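Local coordinates for alpha-galactosidase (Thermus thermophilus, PDB 6LCJ), which probably hydrolyses terminal alpha-galactosyl residues of galacto-oligosaccharides, as a thermostable GH36-family glycosidase that assembles as a hexamer, at residues Val93-Gly98 and Glu142-Tyr147; Ala423-Thr428 and Glu449-Arg454; Pro463-Val468 and Glu472-Pro477. All coordinates share one frame; numbering follows the deposited sequence.

Contact 1 (Val93-Gly98 and Glu142-Tyr147); sequences VGALRG and EVFAAY
Val-93 and Tyr-147 make the tighter half of this apolar contact. The branch-point carbon comes closest: Val-93 CB lies 3.6 Å from Tyr-147 CE2. Val-93 CG2 follows at 3.8 Å from that same Tyr-147 CE2, and the two side chains pass at a slant. With CG of Tyr-147 trans to the backbone N (chi1 177°), the ring rises from the helix beside the start of the strand.

The second apolar group is looser. Phe-144 sends the far end of its ring to the strand, where its CZ sits 4.1 Å from Ala-95 CB and its CE2 comes more loosely toward Val-93 CG2. Its CG stands opposite the carbonyl carbon (chi1 -84°), a setting that brings the ring end nearer the strand than the direction of its CB alone would suggest. Phe-46, on the adjacent strand 44-48, meets the Phe-144 ring edge-to-face.

Polar bonding across the pair is absent; the phenol oxygen of Tyr-147 instead hydrogen-bonds to the carbonyl of Ala-108. A leucine in place of Tyr-147 would probably leave that carbonyl without its phenol partner and open a gap beside Val-93.

The two short axes run nearly antiparallel, at 162°, and come no closer than 11.3 Å, a spacing bridged by side chains. Val-93 and Ala-95, alternate residues of the strand, both turn toward the helix, whereas Leu-96 packs on Phe-45 and Pro-38. This is a helix laid against one face of an antiparallel sheet, here the seven-stranded sheet of the N-terminal beta domain that precedes the barrel in GH36 enzymes.

Contact 2 (Ala423-Thr428 and Glu449-Arg454); sequences ALAHFT and EAFLAR
Phe-451 reaches across from its helix to meet both Ala-425 and His-426. The ring directs its edge at the face of the imidazole in an offset edge-to-face pair, with centroids 5.1 Å apart and planes at 64°. Phe-451 CD1 is equally near the two ring atoms His-426 CE1 and His-426 NE2, at 3.6 Å, while Phe-451 CE1 stands over the same imidazole face, displaced toward its rim. Farther along the ring, Phe-451 CZ comes 3.6 Å from Ala-425 CB, and this methyl lies near the plane of the phenyl ring, at its edge. One aromatic ring therefore engages two consecutive residues of the facing helix.

The torsions explain the meeting. Phe-451 CG is trans to its backbone N (chi1 169°), which carries the ring across to helix 415-428, and His-426 CG is opposite its carbonyl carbon (chi1 -75°), which brings the imidazole end nearer to Phe-451.

A water sits between the imidazole and the backbone of Arg-454, the first residue past helix 442-453. It donates to Arg-454 O at 3.1 Å; its approach to His-426 ND1 is implausibly short, so that half of the bridge is doubtful.

In the next shell, Lys-431 makes a cation-pi contact with Phe-451 and hydrogen-bonds to its carbonyl oxygen, and Phe-406 meets the same phenyl ring. His-426 also packs on Val-456, Val-458 and Val-468. The arrangement is helix-to-helix packing between helix 415-428, which precedes the barrel strand 431-433, and helix 442-453, which follows it, around the eighth strand of the (beta/alpha)8 TIM barrel.

Contact 3 (Pro463-Val468 and Glu472-Pro477); sequences PYRFRV and EVDYAP
Strands 465-468 and 472-474 run antiparallel, their short axes 4.6 Å apart at closest and 151° between directions. Phe-466 and Val-473 form the hydrogen-bonded pair, flanked by the non-hydrogen-bonded pairs Arg-465 with Asp-474 and Arg-467 with Glu-472. Val-473 N gives its hydrogen to Phe-466 O at 2.8 Å, and Phe-466 N returns one to Val-473 O. Beyond the strand ends the ladder gains one more rung, Tyr-475 N to Tyr-464 O at 2.7 Å.

On the face bearing Arg-465 and Glu-472, the two side chains make a salt bridge on the diagonal. The Arg-465 chain, bent at chi2 and chi3, presents NE to Glu-472 OE2 at 2.9 Å, with an almost straight N-H line (176°). The oxygen lies in the guanidinium plane, yet it is approached from above its own carboxylate plane. Asp-474, on the same face, bends back to its own chain: its OD1 accepts from Ala-476 N, making an Asx turn where the strand gives way to a 3-10 segment.

The opposite face bears Phe-466 and Val-473. Just past the strand end the Tyr-475 ring comes against Phe-466, Tyr-475 CE1 to Phe-466 CD1 at 3.5 Å, the side chains crossing at about a right angle. Farther along, Val-468 CG2 meets Val-473 CG2 at 3.6 Å. The phenol oxygen of Tyr-475 hydrogen-bonds to the carbonyl of Leu-420, tying Tyr-475 to helix 415-428.

The whole is an antiparallel beta hairpin, charged on one face and packed by the other against helices 380-388 and 415-428, which with strand 458-462 builds the three-stranded C-terminal sheet.

In the fold
Along the chain the three contacts come in series, from contact 1 in the N-terminal beta domain to contact 2 on helices flanking the last barrel strand, 431-433, and contact 3 in the C-terminal sheet. Contacts 2 and 3 are neighbours, centres about 16 Å apart: helix 415-428, one partner in contact 2, also packs against the hairpin of contact 3, Ala-423 on Val-468 and Tyr-475, and Phe-427 edge-to-face with Phe-466. Between centres, contact 1 lies about 28 Å from contact 2, without touching it, but about 20 Å from contact 3, where Arg-97 brushes Tyr-464. The C-terminal hairpin thus packs against the barrel helix and reaches the N-terminal domain, bringing parts distant in sequence together within one subunit.

Contact 1 (Val93-Gly98 and Glu142-Tyr147)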
ATOM      1  N   VAL E  93      24.043 -23.572  18.164  1.00 26.47           N
ATOM      2  CA  VAL E  93      25.298 -22.969  18.596  1.00 29.14           C
ATOM      3  C   VAL E  93      25.554 -21.681  17.815  1.00 28.24           C
ATOM      4  O   VAL E  93      25.163 -21.538  16.655  1.00 26.07           O
ATOM      5  CB  VAL E  93      26.488 -23.951  18.444  1.00 26.74           C
ATOM      6  CG1 VAL E  93      26.564 -24.464  17.020  1.00 23.89           C
ATOM      7  CG2 VAL E  93      27.829 -23.292  18.859  1.00 24.23           C
ATOM      8  N   GLY E  94      26.209 -20.730  18.479  1.00 27.71           N
ATOM      9  CA  GLY E  94      26.653 -19.518  17.831  1.00 28.20           C
ATOM     10  C   GLY E  94      27.992 -19.105  18.404  1.00 31.58           C
ATOM     11  O   GLY E  94      28.454 -19.648  19.416  1.00 31.37           O
ATOM     12  N   ALA E  95      28.623 -18.150  17.732  1.00 28.20           N
ATOM     13  CA  ALA E  95      29.897 -17.661  18.227  1.00 29.24           C
ATOM     14  C   ALA E  95      30.149 -16.269  17.683  1.00 28.90           C
ATOM     15  O   ALA E  95      29.692 -15.916  16.591  1.00 28.89           O
ATOM     16  CB  ALA E  95      31.055 -18.601  17.862  1.00 30.18           C
ATOM     17  N   LEU E  96      30.867 -15.481  18.472  1.00 32.55           N
ATOM     18  CA  LEU E  96      31.321 -14.155  18.087  1.00 32.67           C
ATOM     19  C   LEU E  96      32.840 -14.168  18.004  1.00 34.68           C
ATOM     20  O   LEU E  96      33.517 -14.879  18.754  1.00 36.14           O
ATOM     21  CB  LEU E  96      30.839 -13.091  19.086  1.00 30.86           C
ATOM     22  CG  LEU E  96      29.328 -12.819  19.100  1.00 32.74           C
ATOM     23  CD1 LEU E  96      28.934 -11.846  20.202  1.00 36.49           C
ATOM     24  CD2 LEU E  96      28.856 -12.305  17.739  1.00 29.25           C
ATOM     25  N   ARG E  97      33.368 -13.382  17.083  1.00 38.67           N
ATOM     26  CA  ARG E  97      34.784 -13.406  16.750  1.00 44.63           C
ATOM     27  C   ARG E  97      35.463 -12.119  17.198  1.00 48.68           C
ATOM     28  O   ARG E  97      35.105 -11.029  16.735  1.00 47.65           O
ATOM     29  CB  ARG E  97      34.970 -13.600  15.250  1.00 46.65           C
ATOM     30  CG  ARG E  97      36.359 -14.014  14.872  1.00 47.10           C
ATOM     31  CD  ARG E  97      36.469 -14.083  13.380  1.00 41.33           C
ATOM     32  NE  ARG E  97      36.601 -15.461  12.943  1.00 39.44           N
ATOM     33  CZ  ARG E  97      36.200 -15.900  11.761  1.00 37.92           C
ATOM     34  NH1 ARG E  97      35.653 -15.053  10.892  1.00 35.23           N
ATOM     35  NH2 ARG E  97      36.366 -17.179  11.446  1.00 39.94           N
ATOM     36  N   GLY E  98      36.452 -12.252  18.079  1.00 55.56           N
ATOM     37  CA  GLY E  98      37.289 -11.139  18.457  1.00 58.17           C
ATOM     38  C   GLY E  98      38.267 -10.805  17.351  1.00 65.36           C
ATOM     39  O   GLY E  98      38.646 -11.671  16.551  1.00 64.00           O
ATOM     40  N   GLU E 142      39.937 -24.752  19.255  1.00 45.80           N
ATOM     41  CA  GLU E 142      39.831 -25.421  20.544  1.00 45.47           C
ATOM     42  C   GLU E 142      38.422 -25.290  21.101  1.00 42.49           C
ATOM     43  O   GLU E 142      37.865 -26.247  21.653  1.00 41.75           O
ATOM     44  CB  GLU E 142      40.860 -24.870  21.531  1.00 42.78           C
ATOM     45  CG  GLU E 142      40.974 -25.687  22.847  1.00 56.08           C
ATOM     46  CD  GLU E 142      40.652 -27.200  22.699  1.00 62.49           C
ATOM     47  OE1 GLU E 142      41.306 -27.885  21.860  1.00 59.38           O
ATOM     48  OE2 GLU E 142      39.739 -27.701  23.422  1.00 48.49           O
ATOM     49  N   VAL E 143      37.818 -24.119  20.928  1.00 39.62           N
ATOM     50  CA  VAL E 143      36.529 -23.822  21.534  1.00 35.55           C
ATOM     51  C   VAL E 143      35.429 -24.693  20.913  1.00 39.40           C
ATOM     52  O   VAL E 143      34.571 -25.235  21.624  1.00 35.79           O
ATOM     53  CB  VAL E 143      36.288 -22.298  21.405  1.00 41.49           C
ATOM     54  CG1 VAL E 143      35.039 -21.958  20.679  1.00 38.91           C
ATOM     55  CG2 VAL E 143      36.359 -21.614  22.757  1.00 40.01           C
ATOM     56  N   PHE E 144      35.484 -24.920  19.594  1.00 38.50           N
ATOM     57  CA  PHE E 144      34.501 -25.793  18.957  1.00 34.29           C
ATOM     58  C   PHE E 144      34.756 -27.259  19.276  1.00 33.47           C
ATOM     59  O   PHE E 144      33.809 -28.046  19.392  1.00 32.12           O
ATOM     60  CB  PHE E 144      34.490 -25.569  17.449  1.00 33.04           C
ATOM     61  CG  PHE E 144      33.634 -24.425  17.031  1.00 32.23           C
ATOM     62  CD1 PHE E 144      34.140 -23.133  17.032  1.00 28.95           C
ATOM     63  CD2 PHE E 144      32.305 -24.634  16.680  1.00 32.51           C
ATOM     64  CE1 PHE E 144      33.347 -22.066  16.666  1.00 31.50           C
ATOM     65  CE2 PHE E 144      31.491 -23.574  16.305  1.00 28.39           C
ATOM     66  CZ  PHE E 144      32.013 -22.287  16.293  1.00 34.00           C
ATOM     67  N   ALA E 145      36.027 -27.648  19.409  1.00 38.16           N
ATOM     68  CA  ALA E 145      36.342 -29.014  19.818  1.00 36.53           C
ATOM     69  C   ALA E 145      35.883 -29.297  21.248  1.00 35.50           C
ATOM     70  O   ALA E 145      35.498 -30.428  21.564  1.00 36.73           O
ATOM     71  CB  ALA E 145      37.843 -29.264  19.674  1.00 36.27           C
ATOM     72  N   ALA E 146      35.899 -28.286  22.120  1.00 32.10           N
ATOM     73  CA  ALA E 146      35.461 -28.501  23.493  1.00 34.48           C
ATOM     74  C   ALA E 146      33.944 -28.609  23.583  1.00 34.50           C
ATOM     75  O   ALA E 146      33.429 -29.340  24.433  1.00 33.88           O
ATOM     76  CB  ALA E 146      35.981 -27.378  24.395  1.00 32.21           C
ATOM     77  N   TYR E 147      33.219 -27.888  22.725  1.00 38.29           N
ATOM     78  CA  TYR E 147      31.769 -28.048  22.653  1.00 37.06           C
ATOM     79  C   TYR E 147      31.402 -29.437  22.142  1.00 34.41           C
ATOM     80  O   TYR E 147      30.520 -30.100  22.703  1.00 31.94           O
ATOM     81  CB  TYR E 147      31.171 -26.950  21.757  1.00 32.80           C
ATOM     82  CG  TYR E 147      29.666 -27.005  21.512  1.00 30.84           C
ATOM     83  CD1 TYR E 147      28.762 -27.186  22.558  1.00 28.70           C
ATOM     84  CD2 TYR E 147      29.152 -26.848  20.229  1.00 32.00           C
ATOM     85  CE1 TYR E 147      27.394 -27.221  22.325  1.00 26.88           C
ATOM     86  CE2 TYR E 147      27.788 -26.884  19.984  1.00 28.63           C
ATOM     87  CZ  TYR E 147      26.914 -27.066  21.033  1.00 31.07           C
ATOM     88  OH  TYR E 147      25.561 -27.096  20.776  1.00 26.69           O
TER

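Contact 2 (Ala423-Thr428 and Glu449-Arg454)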
ATOM      1  N   ALA E 423      40.136 -33.518  -1.014  1.00 32.47           N
ATOM      2  CA  ALA E 423      40.888 -33.304   0.221  1.00 34.79           C
ATOM      3  C   ALA E 423      39.994 -33.411   1.455  1.00 34.52           C
ATOM      4  O   ALA E 423      40.418 -33.938   2.491  1.00 31.10           O
ATOM      5  CB  ALA E 423      41.582 -31.945   0.179  1.00 33.67           C
ATOM      6  N   LEU E 424      38.754 -32.916   1.367  1.00 32.74           N
ATOM      7  CA  LEU E 424      37.840 -33.030   2.502  1.00 32.55           C
ATOM      8  C   LEU E 424      37.415 -34.473   2.758  1.00 28.79           C
ATOM      9  O   LEU E 424      37.168 -34.838   3.912  1.00 30.50           O
ATOM     10  CB  LEU E 424      36.611 -32.144   2.293  1.00 33.24           C
ATOM     11  CG  LEU E 424      36.819 -30.638   2.487  1.00 33.35           C
ATOM     12  CD1 LEU E 424      35.488 -29.962   2.706  1.00 32.44           C
ATOM     13  CD2 LEU E 424      37.765 -30.342   3.629  1.00 31.37           C
ATOM     14  N   ALA E 425      37.321 -35.307   1.717  1.00 27.25           N
ATOM     15  CA  ALA E 425      37.102 -36.736   1.943  1.00 29.06           C
ATOM     16  C   ALA E 425      38.279 -37.369   2.684  1.00 30.64           C
ATOM     17  O   ALA E 425      38.087 -38.183   3.594  1.00 34.42           O
ATOM     18  CB  ALA E 425      36.864 -37.460   0.618  1.00 27.83           C
ATOM     19  N   HIS E 426      39.508 -37.013   2.313  1.00 31.84           N
ATOM     20  CA  HIS E 426      40.657 -37.523   3.054  1.00 29.65           C
ATOM     21  C   HIS E 426      40.614 -37.064   4.506  1.00 28.84           C
ATOM     22  O   HIS E 426      40.839 -37.859   5.419  1.00 31.87           O
ATOM     23  CB  HIS E 426      41.959 -37.078   2.399  1.00 29.90           C
ATOM     24  CG  HIS E 426      42.301 -37.817   1.144  1.00 32.44           C
ATOM     25  ND1 HIS E 426      42.329 -39.192   1.075  1.00 32.70           N
ATOM     26  CD2 HIS E 426      42.661 -37.370  -0.084  1.00 31.19           C
ATOM     27  CE1 HIS E 426      42.675 -39.561  -0.144  1.00 34.80           C
ATOM     28  NE2 HIS E 426      42.887 -38.476  -0.865  1.00 33.50           N
ATOM     29  N   PHE E 427      40.297 -35.793   4.744  1.00 26.90           N
ATOM     30  CA  PHE E 427      40.289 -35.291   6.114  1.00 27.28           C
ATOM     31  C   PHE E 427      39.219 -35.982   6.963  1.00 29.58           C
ATOM     32  O   PHE E 427      39.478 -36.391   8.095  1.00 34.06           O
ATOM     33  CB  PHE E 427      40.089 -33.781   6.109  1.00 28.48           C
ATOM     34  CG  PHE E 427      40.209 -33.150   7.467  1.00 33.88           C
ATOM     35  CD1 PHE E 427      41.452 -32.912   8.029  1.00 37.41           C
ATOM     36  CD2 PHE E 427      39.077 -32.792   8.183  1.00 32.66           C
ATOM     37  CE1 PHE E 427      41.567 -32.320   9.274  1.00 34.96           C
ATOM     38  CE2 PHE E 427      39.190 -32.198   9.428  1.00 30.60           C
ATOM     39  CZ  PHE E 427      40.437 -31.972   9.973  1.00 32.41           C
ATOM     40  N   THR E 428      38.002 -36.103   6.445  1.00 32.26           N
ATOM     41  CA  THR E 428      36.950 -36.757   7.211  1.00 28.99           C
ATOM     42  C   THR E 428      37.088 -38.271   7.205  1.00 29.70           C
ATOM     43  O   THR E 428      36.536 -38.930   8.095  1.00 29.39           O
ATOM     44  CB  THR E 428      35.558 -36.398   6.660  1.00 27.03           C
ATOM     45  OG1 THR E 428      35.457 -36.828   5.299  1.00 27.93           O
ATOM     46  CG2 THR E 428      35.285 -34.897   6.739  1.00 24.15           C
ATOM     47  N   GLU E 449      41.235 -45.479  -7.718  1.00 28.25           N
ATOM     48  CA  GLU E 449      41.718 -46.591  -6.903  1.00 30.59           C
ATOM     49  C   GLU E 449      42.730 -46.134  -5.855  1.00 29.94           C
ATOM     50  O   GLU E 449      42.676 -46.578  -4.705  1.00 35.91           O
ATOM     51  CB  GLU E 449      42.313 -47.688  -7.787  1.00 30.95           C
ATOM     52  CG  GLU E 449      42.636 -48.981  -7.025  1.00 34.83           C
ATOM     53  CD  GLU E 449      41.480 -49.521  -6.137  1.00 41.97           C
ATOM     54  OE1 GLU E 449      40.281 -49.223  -6.381  1.00 40.55           O
ATOM     55  OE2 GLU E 449      41.778 -50.271  -5.184  1.00 42.93           O
ATOM     56  N   ALA E 450      43.669 -45.260  -6.221  1.00 28.10           N
ATOM     57  CA  ALA E 450      44.593 -44.768  -5.205  1.00 33.68           C
ATOM     58  C   ALA E 450      43.860 -43.986  -4.117  1.00 32.74           C
ATOM     59  O   ALA E 450      44.265 -44.009  -2.949  1.00 35.16           O
ATOM     60  CB  ALA E 450      45.688 -43.919  -5.847  1.00 30.74           C
ATOM     61  N   PHE E 451      42.771 -43.308  -4.475  1.00 32.54           N
ATOM     62  CA  PHE E 451      41.965 -42.595  -3.484  1.00 33.73           C
ATOM     63  C   PHE E 451      41.343 -43.570  -2.483  1.00 33.31           C
ATOM     64  O   PHE E 451      41.437 -43.376  -1.264  1.00 29.75           O
ATOM     65  CB  PHE E 451      40.901 -41.776  -4.221  1.00 28.13           C
ATOM     66  CG  PHE E 451      39.828 -41.175  -3.337  1.00 32.36           C
ATOM     67  CD1 PHE E 451      40.097 -40.060  -2.543  1.00 32.49           C
ATOM     68  CD2 PHE E 451      38.530 -41.686  -3.359  1.00 28.79           C
ATOM     69  CE1 PHE E 451      39.107 -39.481  -1.765  1.00 29.52           C
ATOM     70  CE2 PHE E 451      37.519 -41.105  -2.587  1.00 29.17           C
ATOM     71  CZ  PHE E 451      37.814 -40.003  -1.784  1.00 30.04           C
ATOM     72  N   LEU E 452      40.734 -44.645  -2.989  1.00 28.91           N
ATOM     73  CA  LEU E 452      40.099 -45.635  -2.128  1.00 29.84           C
ATOM     74  C   LEU E 452      41.119 -46.410  -1.304  1.00 33.32           C
ATOM     75  O   LEU E 452      40.903 -46.647  -0.111  1.00 35.92           O
ATOM     76  CB  LEU E 452      39.271 -46.597  -2.972  1.00 27.96           C
ATOM     77  CG  LEU E 452      38.077 -45.938  -3.654  1.00 29.16           C
ATOM     78  CD1 LEU E 452      37.473 -46.829  -4.727  1.00 26.13           C
ATOM     79  CD2 LEU E 452      37.046 -45.578  -2.611  1.00 26.33           C
ATOM     80  N   ALA E 453      42.237 -46.809  -1.915  1.00 35.54           N
ATOM     81  CA  ALA E 453      43.129 -47.788  -1.302  1.00 36.80           C
ATOM     82  C   ALA E 453      44.138 -47.178  -0.343  1.00 42.43           C
ATOM     83  O   ALA E 453      44.827 -47.929   0.352  1.00 47.38           O
ATOM     84  CB  ALA E 453      43.879 -48.571  -2.381  1.00 29.39           C
ATOM     85  N   ARG E 454      44.254 -45.858  -0.286  1.00 40.37           N
ATOM     86  CA  ARG E 454      45.299 -45.214   0.492  1.00 43.47           C
ATOM     87  C   ARG E 454      44.700 -44.350   1.588  1.00 43.24           C
ATOM     88  O   ARG E 454      43.577 -43.857   1.480  1.00 47.40           O
ATOM     89  CB  ARG E 454      46.210 -44.344  -0.382  1.00 42.82           C
ATOM     90  CG  ARG E 454      47.282 -45.118  -1.105  1.00 42.65           C
ATOM     91  CD  ARG E 454      47.823 -44.346  -2.303  1.00 42.98           C
ATOM     92  NE  ARG E 454      48.696 -43.250  -1.895  1.00 44.66           N
ATOM     93  CZ  ARG E 454      48.347 -41.967  -1.907  1.00 50.43           C
ATOM     94  NH1 ARG E 454      47.121 -41.602  -2.310  1.00 46.43           N
ATOM     95  NH2 ARG E 454      49.224 -41.049  -1.510  1.00 46.81           N
TER
HETATM   96  O   HOH W   1      42.762 -41.098   2.675  1.00 41.50           O

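Contact 3 (Pro463-Val468 and Glu472-Pro477)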
ATOM      1  N   PRO E 463      41.773 -22.386   9.843  1.00 59.06           N
ATOM      2  CA  PRO E 463      40.351 -22.584   9.494  1.00 53.10           C
ATOM      3  C   PRO E 463      40.109 -23.009   8.048  1.00 53.97           C
ATOM      4  O   PRO E 463      39.160 -23.757   7.783  1.00 52.99           O
ATOM      5  CB  PRO E 463      39.735 -21.209   9.790  1.00 51.73           C
ATOM      6  CG  PRO E 463      40.644 -20.614  10.842  1.00 56.79           C
ATOM      7  CD  PRO E 463      42.020 -21.095  10.511  1.00 52.92           C
ATOM      8  N   TYR E 464      40.939 -22.566   7.101  1.00 52.76           N
ATOM      9  CA  TYR E 464      40.718 -22.871   5.693  1.00 50.49           C
ATOM     10  C   TYR E 464      41.967 -23.427   5.026  1.00 48.33           C
ATOM     11  O   TYR E 464      42.035 -23.487   3.794  1.00 48.89           O
ATOM     12  CB  TYR E 464      40.213 -21.628   4.959  1.00 51.38           C
ATOM     13  CG  TYR E 464      39.066 -21.007   5.704  1.00 62.85           C
ATOM     14  CD1 TYR E 464      37.862 -21.698   5.858  1.00 62.90           C
ATOM     15  CD2 TYR E 464      39.192 -19.765   6.307  1.00 57.93           C
ATOM     16  CE1 TYR E 464      36.805 -21.154   6.565  1.00 57.02           C
ATOM     17  CE2 TYR E 464      38.140 -19.204   7.014  1.00 62.30           C
ATOM     18  CZ  TYR E 464      36.948 -19.903   7.147  1.00 66.23           C
ATOM     19  OH  TYR E 464      35.897 -19.346   7.856  1.00 59.53           O
ATOM     20  N   ARG E 465      42.947 -23.853   5.811  1.00 47.99           N
ATOM     21  CA  ARG E 465      44.199 -24.363   5.278  1.00 48.71           C
ATOM     22  C   ARG E 465      44.430 -25.758   5.823  1.00 44.70           C
ATOM     23  O   ARG E 465      44.472 -25.958   7.039  1.00 46.39           O
ATOM     24  CB  ARG E 465      45.363 -23.439   5.631  1.00 49.54           C
ATOM     25  CG  ARG E 465      45.038 -21.950   5.514  1.00 57.33           C
ATOM     26  CD  ARG E 465      46.250 -21.142   5.044  1.00 62.58           C
ATOM     27  NE  ARG E 465      47.521 -21.794   5.365  1.00 68.08           N
ATOM     28  CZ  ARG E 465      48.068 -21.836   6.580  1.00 65.06           C
ATOM     29  NH1 ARG E 465      47.446 -21.261   7.609  1.00 63.86           N
ATOM     30  NH2 ARG E 465      49.226 -22.466   6.766  1.00 55.93           N
ATOM     31  N   PHE E 466      44.567 -26.718   4.927  1.00 46.53           N
ATOM     32  CA  PHE E 466      44.900 -28.076   5.303  1.00 47.15           C
ATOM     33  C   PHE E 466      46.208 -28.458   4.634  1.00 49.67           C
ATOM     34  O   PHE E 466      46.626 -27.852   3.642  1.00 48.44           O
ATOM     35  CB  PHE E 466      43.793 -29.053   4.907  1.00 45.78           C
ATOM     36  CG  PHE E 466      42.464 -28.737   5.527  1.00 44.91           C
ATOM     37  CD1 PHE E 466      41.740 -27.622   5.124  1.00 42.78           C
ATOM     38  CD2 PHE E 466      41.940 -29.547   6.515  1.00 43.67           C
ATOM     39  CE1 PHE E 466      40.533 -27.316   5.703  1.00 43.31           C
ATOM     40  CE2 PHE E 466      40.722 -29.252   7.087  1.00 46.97           C
ATOM     41  CZ  PHE E 466      40.019 -28.131   6.685  1.00 43.35           C
ATOM     42  N   ARG E 467      46.864 -29.447   5.210  1.00 48.89           N
ATOM     43  CA  ARG E 467      48.001 -30.090   4.580  1.00 51.23           C
ATOM     44  C   ARG E 467      47.582 -31.522   4.304  1.00 47.59           C
ATOM     45  O   ARG E 467      47.396 -32.307   5.238  1.00 46.92           O
ATOM     46  CB  ARG E 467      49.251 -30.020   5.452  1.00 57.84           C
ATOM     47  CG  ARG E 467      50.528 -29.965   4.628  1.00 60.56           C
ATOM     48  CD  ARG E 467      51.691 -29.343   5.391  1.00 71.79           C
ATOM     49  NE  ARG E 467      52.478 -30.346   6.110  1.00 76.98           N
ATOM     50  CZ  ARG E 467      53.238 -31.270   5.522  1.00 76.62           C
ATOM     51  NH1 ARG E 467      53.322 -31.331   4.195  1.00 71.43           N
ATOM     52  NH2 ARG E 467      53.923 -32.135   6.263  1.00 73.19           N
ATOM     53  N   VAL E 468      47.402 -31.841   3.025  1.00 53.18           N
ATOM     54  CA  VAL E 468      46.971 -33.159   2.568  1.00 55.47           C
ATOM     55  C   VAL E 468      48.192 -33.852   1.989  1.00 58.23           C
ATOM     56  O   VAL E 468      48.777 -33.370   1.009  1.00 60.98           O
ATOM     57  CB  VAL E 468      45.840 -33.065   1.530  1.00 56.32           C
ATOM     58  CG1 VAL E 468      45.304 -34.451   1.189  1.00 53.53           C
ATOM     59  CG2 VAL E 468      44.717 -32.169   2.037  1.00 51.37           C
ATOM     60  N   GLU E 472      49.785 -28.421   0.492  1.00 53.28           N
ATOM     61  CA  GLU E 472      48.930 -27.515   1.246  1.00 57.23           C
ATOM     62  C   GLU E 472      47.754 -27.052   0.389  1.00 54.94           C
ATOM     63  O   GLU E 472      47.949 -26.578  -0.732  1.00 58.91           O
ATOM     64  CB  GLU E 472      49.732 -26.313   1.739  1.00 56.12           C
ATOM     65  CG  GLU E 472      48.884 -25.092   2.060  1.00 57.25           C
ATOM     66  CD  GLU E 472      49.578 -24.131   3.007  1.00 69.03           C
ATOM     67  OE1 GLU E 472      50.647 -24.490   3.554  1.00 73.49           O
ATOM     68  OE2 GLU E 472      49.052 -23.015   3.205  1.00 73.24           O
ATOM     69  N   VAL E 473      46.538 -27.171   0.927  1.00 56.23           N
ATOM     70  CA  VAL E 473      45.304 -26.804   0.231  1.00 48.73           C
ATOM     71  C   VAL E 473      44.674 -25.615   0.946  1.00 47.81           C
ATOM     72  O   VAL E 473      44.434 -25.667   2.159  1.00 51.14           O
ATOM     73  CB  VAL E 473      44.318 -27.984   0.170  1.00 50.00           C
ATOM     74  CG1 VAL E 473      43.207 -27.713  -0.835  1.00 46.64           C
ATOM     75  CG2 VAL E 473      45.048 -29.284  -0.157  1.00 50.60           C
ATOM     76  N   ASP E 474      44.389 -24.559   0.192  1.00 50.67           N
ATOM     77  CA  ASP E 474      43.851 -23.311   0.724  1.00 54.21           C
ATOM     78  C   ASP E 474      42.414 -23.141   0.238  1.00 54.20           C
ATOM     79  O   ASP E 474      42.153 -23.174  -0.969  1.00 58.36           O
ATOM     80  CB  ASP E 474      44.721 -22.128   0.289  1.00 53.50           C
ATOM     81  CG  ASP E 474      44.346 -20.823   0.983  1.00 65.09           C
ATOM     82  OD1 ASP E 474      43.520 -20.846   1.918  1.00 62.11           O
ATOM     83  OD2 ASP E 474      44.894 -19.763   0.596  1.00 73.91           O
ATOM     84  N   TYR E 475      41.485 -22.958   1.175  1.00 51.29           N
ATOM     85  CA  TYR E 475      40.075 -22.804   0.844  1.00 53.58           C
ATOM     86  C   TYR E 475      39.562 -21.381   1.005  1.00 58.20           C
ATOM     87  O   TYR E 475      38.461 -21.088   0.525  1.00 57.93           O
ATOM     88  CB  TYR E 475      39.200 -23.721   1.719  1.00 46.08           C
ATOM     89  CG  TYR E 475      39.330 -25.206   1.466  1.00 41.94           C
ATOM     90  CD1 TYR E 475      40.339 -25.940   2.079  1.00 36.36           C
ATOM     91  CD2 TYR E 475      38.417 -25.884   0.656  1.00 33.32           C
ATOM     92  CE1 TYR E 475      40.464 -27.291   1.874  1.00 34.53           C
ATOM     93  CE2 TYR E 475      38.530 -27.247   0.449  1.00 29.65           C
ATOM     94  CZ  TYR E 475      39.561 -27.947   1.068  1.00 33.55           C
ATOM     95  OH  TYR E 475      39.713 -29.303   0.884  1.00 31.75           O
ATOM     96  N   ALA E 476      40.310 -20.501   1.675  1.00 60.32           N
ATOM     97  CA  ALA E 476      39.788 -19.171   1.990  1.00 62.59           C
ATOM     98  C   ALA E 476      39.261 -18.395   0.781  1.00 68.48           C
ATOM     99  O   ALA E 476      38.219 -17.727   0.930  1.00 68.34           O
ATOM    100  CB  ALA E 476      40.859 -18.358   2.731  1.00 60.58           C
ATOM    101  N   PRO E 477      39.894 -18.428  -0.410  1.00 62.19           N
ATOM    102  CA  PRO E 477      39.319 -17.710  -1.564  1.00 65.76           C
ATOM    103  C   PRO E 477      37.836 -17.961  -1.832  1.00 68.14           C
ATOM    104  O   PRO E 477      37.134 -17.014  -2.208  1.00 73.52           O
ATOM    105  CB  PRO E 477      40.189 -18.203  -2.727  1.00 67.28           C
ATOM    106  CG  PRO E 477      41.519 -18.410  -2.110  1.00 62.60           C
ATOM    107  CD  PRO E 477      41.260 -18.908  -0.710  1.00 60.60           C
TER